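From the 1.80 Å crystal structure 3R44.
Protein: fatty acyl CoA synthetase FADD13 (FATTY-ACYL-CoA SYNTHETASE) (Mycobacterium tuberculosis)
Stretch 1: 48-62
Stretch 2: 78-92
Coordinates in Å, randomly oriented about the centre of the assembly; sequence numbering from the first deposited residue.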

# COMPACT_ATOMS: atom_id res chain seq x y z
N GLN A 48 1.68 -28.21 -2.92
CA GLN A 48 1.12 -28.17 -1.54
C GLN A 48 0.31 -26.91 -1.27
O GLN A 48 -0.74 -26.97 -0.61
CB GLN A 48 2.19 -28.31 -0.47
CG GLN A 48 2.96 -29.61 -0.62
CD GLN A 48 4.18 -29.67 0.28
OE1 GLN A 48 5.05 -28.78 0.29
NE2 GLN A 48 4.27 -30.75 1.03
N MET A 49 0.77 -25.79 -1.81
CA MET A 49 0.06 -24.58 -1.58
C MET A 49 -1.33 -24.66 -2.27
O MET A 49 -2.34 -24.22 -1.69
CB MET A 49 0.83 -23.39 -2.13
CG MET A 49 0.17 -22.10 -1.71
SD MET A 49 1.38 -20.79 -1.65
CE MET A 49 1.13 -20.14 -3.27
N ASN A 50 -1.36 -25.15 -3.51
CA ASN A 50 -2.62 -25.32 -4.22
C ASN A 50 -3.56 -26.25 -3.41
O ASN A 50 -4.77 -25.96 -3.25
CB ASN A 50 -2.46 -25.83 -5.66
CG ASN A 50 -3.75 -25.79 -6.42
OD1 ASN A 50 -4.33 -24.71 -6.60
ND2 ASN A 50 -4.28 -26.96 -6.74
N ALA A 51 -3.02 -27.35 -2.88
CA ALA A 51 -3.82 -28.27 -2.07
C ALA A 51 -4.35 -27.61 -0.80
O ALA A 51 -5.50 -27.77 -0.45
CB ALA A 51 -3.03 -29.52 -1.73
N LEU A 52 -3.57 -26.77 -0.16
CA LEU A 52 -4.08 -26.09 1.02
C LEU A 52 -5.14 -25.04 0.63
O LEU A 52 -6.08 -24.82 1.38
CB LEU A 52 -2.96 -25.37 1.76
CG LEU A 52 -3.32 -24.65 3.04
CD1 LEU A 52 -3.99 -25.56 4.04
CD2 LEU A 52 -2.01 -24.13 3.70
N ALA A 53 -4.94 -24.33 -0.48
CA ALA A 53 -6.00 -23.45 -0.97
C ALA A 53 -7.32 -24.19 -1.19
O ALA A 53 -8.41 -23.68 -0.88
CB ALA A 53 -5.55 -22.71 -2.28
N ASN A 54 -7.24 -25.43 -1.70
CA ASN A 54 -8.42 -26.25 -1.88
C ASN A 54 -9.07 -26.60 -0.56
O ASN A 54 -10.29 -26.56 -0.43
CB ASN A 54 -8.11 -27.53 -2.64
CG ASN A 54 -7.83 -27.26 -4.11
OD1 ASN A 54 -8.09 -26.18 -4.58
ND2 ASN A 54 -7.22 -28.23 -4.81
N ARG A 55 -8.25 -26.98 0.41
CA ARG A 55 -8.77 -27.19 1.78
C ARG A 55 -9.42 -25.93 2.38
O ARG A 55 -10.47 -26.03 3.01
CB ARG A 55 -7.67 -27.74 2.69
CG ARG A 55 -7.25 -29.18 2.31
CD ARG A 55 -6.50 -29.92 3.40
NE ARG A 55 -5.25 -30.36 2.80
CZ ARG A 55 -4.96 -31.58 2.33
NH1 ARG A 55 -5.79 -32.62 2.49
NH2 ARG A 55 -3.77 -31.76 1.74
N CYS A 56 -8.82 -24.75 2.17
CA CYS A 56 -9.40 -23.48 2.60
C CYS A 56 -10.77 -23.27 1.93
O CYS A 56 -11.73 -22.87 2.59
CB CYS A 56 -8.49 -22.30 2.29
SG CYS A 56 -7.06 -22.26 3.42
N ALA A 57 -10.84 -23.56 0.64
CA ALA A 57 -12.09 -23.43 -0.10
C ALA A 57 -13.17 -24.37 0.45
O ALA A 57 -14.36 -23.99 0.52
CB ALA A 57 -11.86 -23.69 -1.56
N ASP A 58 -12.74 -25.58 0.80
CA ASP A 58 -13.63 -26.58 1.39
C ASP A 58 -14.20 -26.08 2.72
O ASP A 58 -15.44 -26.17 2.96
CB ASP A 58 -12.93 -27.95 1.54
CG ASP A 58 -13.90 -29.09 1.94
OD1 ASP A 58 -15.00 -29.17 1.32
OD2 ASP A 58 -13.57 -29.92 2.82
N VAL A 59 -13.33 -25.53 3.55
CA VAL A 59 -13.72 -24.94 4.84
C VAL A 59 -14.68 -23.77 4.63
O VAL A 59 -15.72 -23.69 5.28
CB VAL A 59 -12.52 -24.50 5.69
CG1 VAL A 59 -12.97 -23.66 6.93
CG2 VAL A 59 -11.66 -25.70 6.09
N LEU A 60 -14.36 -22.87 3.72
CA LEU A 60 -15.31 -21.79 3.46
C LEU A 60 -16.66 -22.22 2.92
O LEU A 60 -17.72 -21.69 3.38
CB LEU A 60 -14.68 -20.74 2.53
CG LEU A 60 -13.43 -19.99 2.99
CD1 LEU A 60 -12.88 -19.24 1.76
CD2 LEU A 60 -13.68 -19.00 4.15
N THR A 61 -16.67 -23.21 2.03
CA THR A 61 -17.89 -23.78 1.51
C THR A 61 -18.72 -24.30 2.68
O THR A 61 -19.96 -24.09 2.76
CB THR A 61 -17.61 -24.91 0.52
OG1 THR A 61 -17.07 -24.35 -0.67
CG2 THR A 61 -18.91 -25.62 0.17
N ALA A 62 -18.04 -24.96 3.60
CA ALA A 62 -18.74 -25.56 4.75
C ALA A 62 -19.48 -24.51 5.61
O ALA A 62 -20.51 -24.79 6.22
CB ALA A 62 -17.75 -26.37 5.63
N SER A 78 0.85 -15.46 7.10
CA SER A 78 0.98 -16.92 7.19
C SER A 78 0.59 -17.49 5.84
O SER A 78 -0.02 -16.80 5.00
CB SER A 78 0.05 -17.50 8.28
OG SER A 78 -1.31 -17.28 7.93
N VAL A 79 0.96 -18.73 5.62
CA VAL A 79 0.53 -19.43 4.44
C VAL A 79 -1.01 -19.61 4.48
O VAL A 79 -1.68 -19.63 3.44
CB VAL A 79 1.28 -20.76 4.27
CG1 VAL A 79 0.77 -21.80 5.30
CG2 VAL A 79 1.19 -21.27 2.81
N GLU A 80 -1.62 -19.71 5.66
CA GLU A 80 -3.11 -19.73 5.72
C GLU A 80 -3.78 -18.48 5.18
O GLU A 80 -4.79 -18.54 4.51
CB GLU A 80 -3.61 -19.95 7.14
CG GLU A 80 -3.38 -21.35 7.71
CD GLU A 80 -1.95 -21.61 8.24
OE1 GLU A 80 -1.07 -20.70 8.29
OE2 GLU A 80 -1.69 -22.77 8.58
N PHE A 81 -3.23 -17.33 5.51
CA PHE A 81 -3.69 -16.05 4.98
C PHE A 81 -3.71 -16.17 3.45
O PHE A 81 -4.75 -15.89 2.79
CB PHE A 81 -2.77 -14.93 5.45
CG PHE A 81 -3.29 -13.53 5.28
CD1 PHE A 81 -3.21 -12.64 6.36
CD2 PHE A 81 -3.77 -13.05 4.10
CE1 PHE A 81 -3.67 -11.33 6.28
CE2 PHE A 81 -4.26 -11.74 4.01
CZ PHE A 81 -4.21 -10.90 5.11
N CYS A 82 -2.58 -16.59 2.88
CA CYS A 82 -2.48 -16.65 1.39
C CYS A 82 -3.51 -17.67 0.83
O CYS A 82 -4.17 -17.43 -0.18
CB CYS A 82 -1.11 -17.12 0.99
SG CYS A 82 0.18 -15.96 1.40
N CYS A 83 -3.60 -18.82 1.49
CA CYS A 83 -4.39 -19.92 0.96
C CYS A 83 -5.86 -19.63 1.19
O CYS A 83 -6.71 -20.11 0.44
CB CYS A 83 -3.95 -21.24 1.53
SG CYS A 83 -2.32 -21.73 0.84
N LEU A 84 -6.17 -18.80 2.18
CA LEU A 84 -7.59 -18.36 2.38
C LEU A 84 -8.02 -17.44 1.26
O LEU A 84 -9.17 -17.51 0.75
CB LEU A 84 -7.84 -17.67 3.72
CG LEU A 84 -8.03 -18.71 4.82
CD1 LEU A 84 -7.81 -18.10 6.25
CD2 LEU A 84 -9.37 -19.46 4.74
N PHE A 85 -7.10 -16.56 0.90
CA PHE A 85 -7.30 -15.67 -0.21
C PHE A 85 -7.49 -16.45 -1.54
O PHE A 85 -8.45 -16.19 -2.29
CB PHE A 85 -6.13 -14.69 -0.34
CG PHE A 85 -6.33 -13.68 -1.41
CD1 PHE A 85 -7.04 -12.48 -1.16
CD2 PHE A 85 -5.88 -13.92 -2.68
CE1 PHE A 85 -7.24 -11.51 -2.18
CE2 PHE A 85 -6.13 -12.96 -3.73
CZ PHE A 85 -6.79 -11.76 -3.46
N TYR A 86 -6.57 -17.36 -1.82
CA TYR A 86 -6.68 -18.23 -2.98
C TYR A 86 -7.93 -19.12 -2.97
O TYR A 86 -8.55 -19.33 -4.02
CB TYR A 86 -5.46 -19.09 -3.14
CG TYR A 86 -4.25 -18.37 -3.70
CD1 TYR A 86 -4.30 -17.76 -4.97
CD2 TYR A 86 -3.05 -18.32 -3.01
CE1 TYR A 86 -3.15 -17.13 -5.54
CE2 TYR A 86 -1.93 -17.71 -3.55
CZ TYR A 86 -2.00 -17.10 -4.80
OH TYR A 86 -0.91 -16.52 -5.38
N GLY A 87 -8.25 -19.68 -1.81
CA GLY A 87 -9.42 -20.51 -1.63
C GLY A 87 -10.68 -19.72 -1.93
O GLY A 87 -11.56 -20.14 -2.69
N ALA A 88 -10.79 -18.52 -1.35
CA ALA A 88 -11.92 -17.63 -1.68
C ALA A 88 -12.00 -17.31 -3.18
O ALA A 88 -13.11 -17.34 -3.76
CB ALA A 88 -11.86 -16.30 -0.86
N ALA A 89 -10.84 -17.00 -3.79
CA ALA A 89 -10.75 -16.75 -5.24
C ALA A 89 -11.36 -17.90 -6.08
O ALA A 89 -12.17 -17.69 -6.99
CB ALA A 89 -9.29 -16.46 -5.66
N LYS A 90 -11.02 -19.15 -5.74
CA LYS A 90 -11.55 -20.31 -6.45
C LYS A 90 -13.06 -20.42 -6.33
O LYS A 90 -13.71 -20.91 -7.26
CB LYS A 90 -10.93 -21.60 -5.93
CG LYS A 90 -9.41 -21.70 -6.25
CD LYS A 90 -8.88 -23.00 -5.61
CE LYS A 90 -7.37 -23.08 -5.64
NZ LYS A 90 -7.03 -23.96 -6.70
N LEU A 91 -13.62 -19.99 -5.20
CA LEU A 91 -15.08 -19.98 -4.97
C LEU A 91 -15.85 -18.80 -5.50
O LEU A 91 -17.11 -18.82 -5.51
CB LEU A 91 -15.36 -20.07 -3.46
CG LEU A 91 -14.87 -21.31 -2.72
CD1 LEU A 91 -15.13 -21.14 -1.23
CD2 LEU A 91 -15.58 -22.55 -3.22
N GLY A 92 -15.17 -17.76 -5.95
CA GLY A 92 -15.81 -16.52 -6.40
C GLY A 92 -16.22 -15.65 -5.21
O GLY A 92 -16.99 -14.70 -5.34

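Two helices, 48-62 and 79-91, cross at 65° with their axes only 7.4 Å apart, and the contact buries 796 Å² counted over both sides. So close an approach depends on small residues at the crossing. The CA atoms of Ala 53 and Cys 83 lie 4.3 Å apart, and those of Ala 57 and Gly 87 4.2 Å. Gly 87 lets the backbones nearly touch: its CA packs 3.4 Å from Ala 53 O, and a CB placed on it would clash with Ala 53 O, Cys 56 CB and Ala 57 N.

The polar business of this largely apolar contact is concentrated in Lys 90. Its CB points toward the first helix, and the chain runs out with chi1 m and chi2 and chi3 both t, so that its CE methylene packs against the methyl of Ala 53 (Lys 90 CE to Ala 53 CB, 3.8 Å) while the ammonium group reaches two asparagines one turn apart. Lys 90 NZ donates to Asn 50 OD1 at 2.8 Å and, more weakly, to Asn 54 OD1 at 3.2 Å; it is also hydrogen-bonded elsewhere in the structure. Both asparagines point CB away from the second helix, yet their ends come nearer. Asparagine suits these buried sites because its amide offers an oxygen to the lysine and a nitrogen to another partner: ND2 of each is satisfied elsewhere in the structure.

The backbone polar groups are served mainly within each helix. Ala 53 O, packed against Gly 87, accepts from Ala 57 N at 2.9 Å, and Cys 83 O, which lies 3.4 Å from Cys 56 CB, accepts from Gly 87 N at 2.8 Å. Ala 57 O accepts from both Thr 61 N (2.9 Å) and Thr 61 OG1 (3.0 Å), so the threonine hydroxyl is satisfied by its own helix even where it meets Leu 91 CD2, 3.5 Å from OG1. At the start of the second helix, Ser 78 OG caps Phe 81 N at 3.1 Å.

Around these bonds the side chains interlock. Ala 53 is a small knob among Cys 83, Tyr 86, Gly 87 and Lys 90; in return, the compact side chain of Cys 83 sits among Met 49, Leu 52, Ala 53 and Cys 56, with its SG 3.7 Å from Leu 52 CD2. Farther along, where there is more room, the larger Leu 60 fits among Leu 84, Gly 87, Ala 88 and Leu 91, its CB 3.8 Å from Leu 91 CD1.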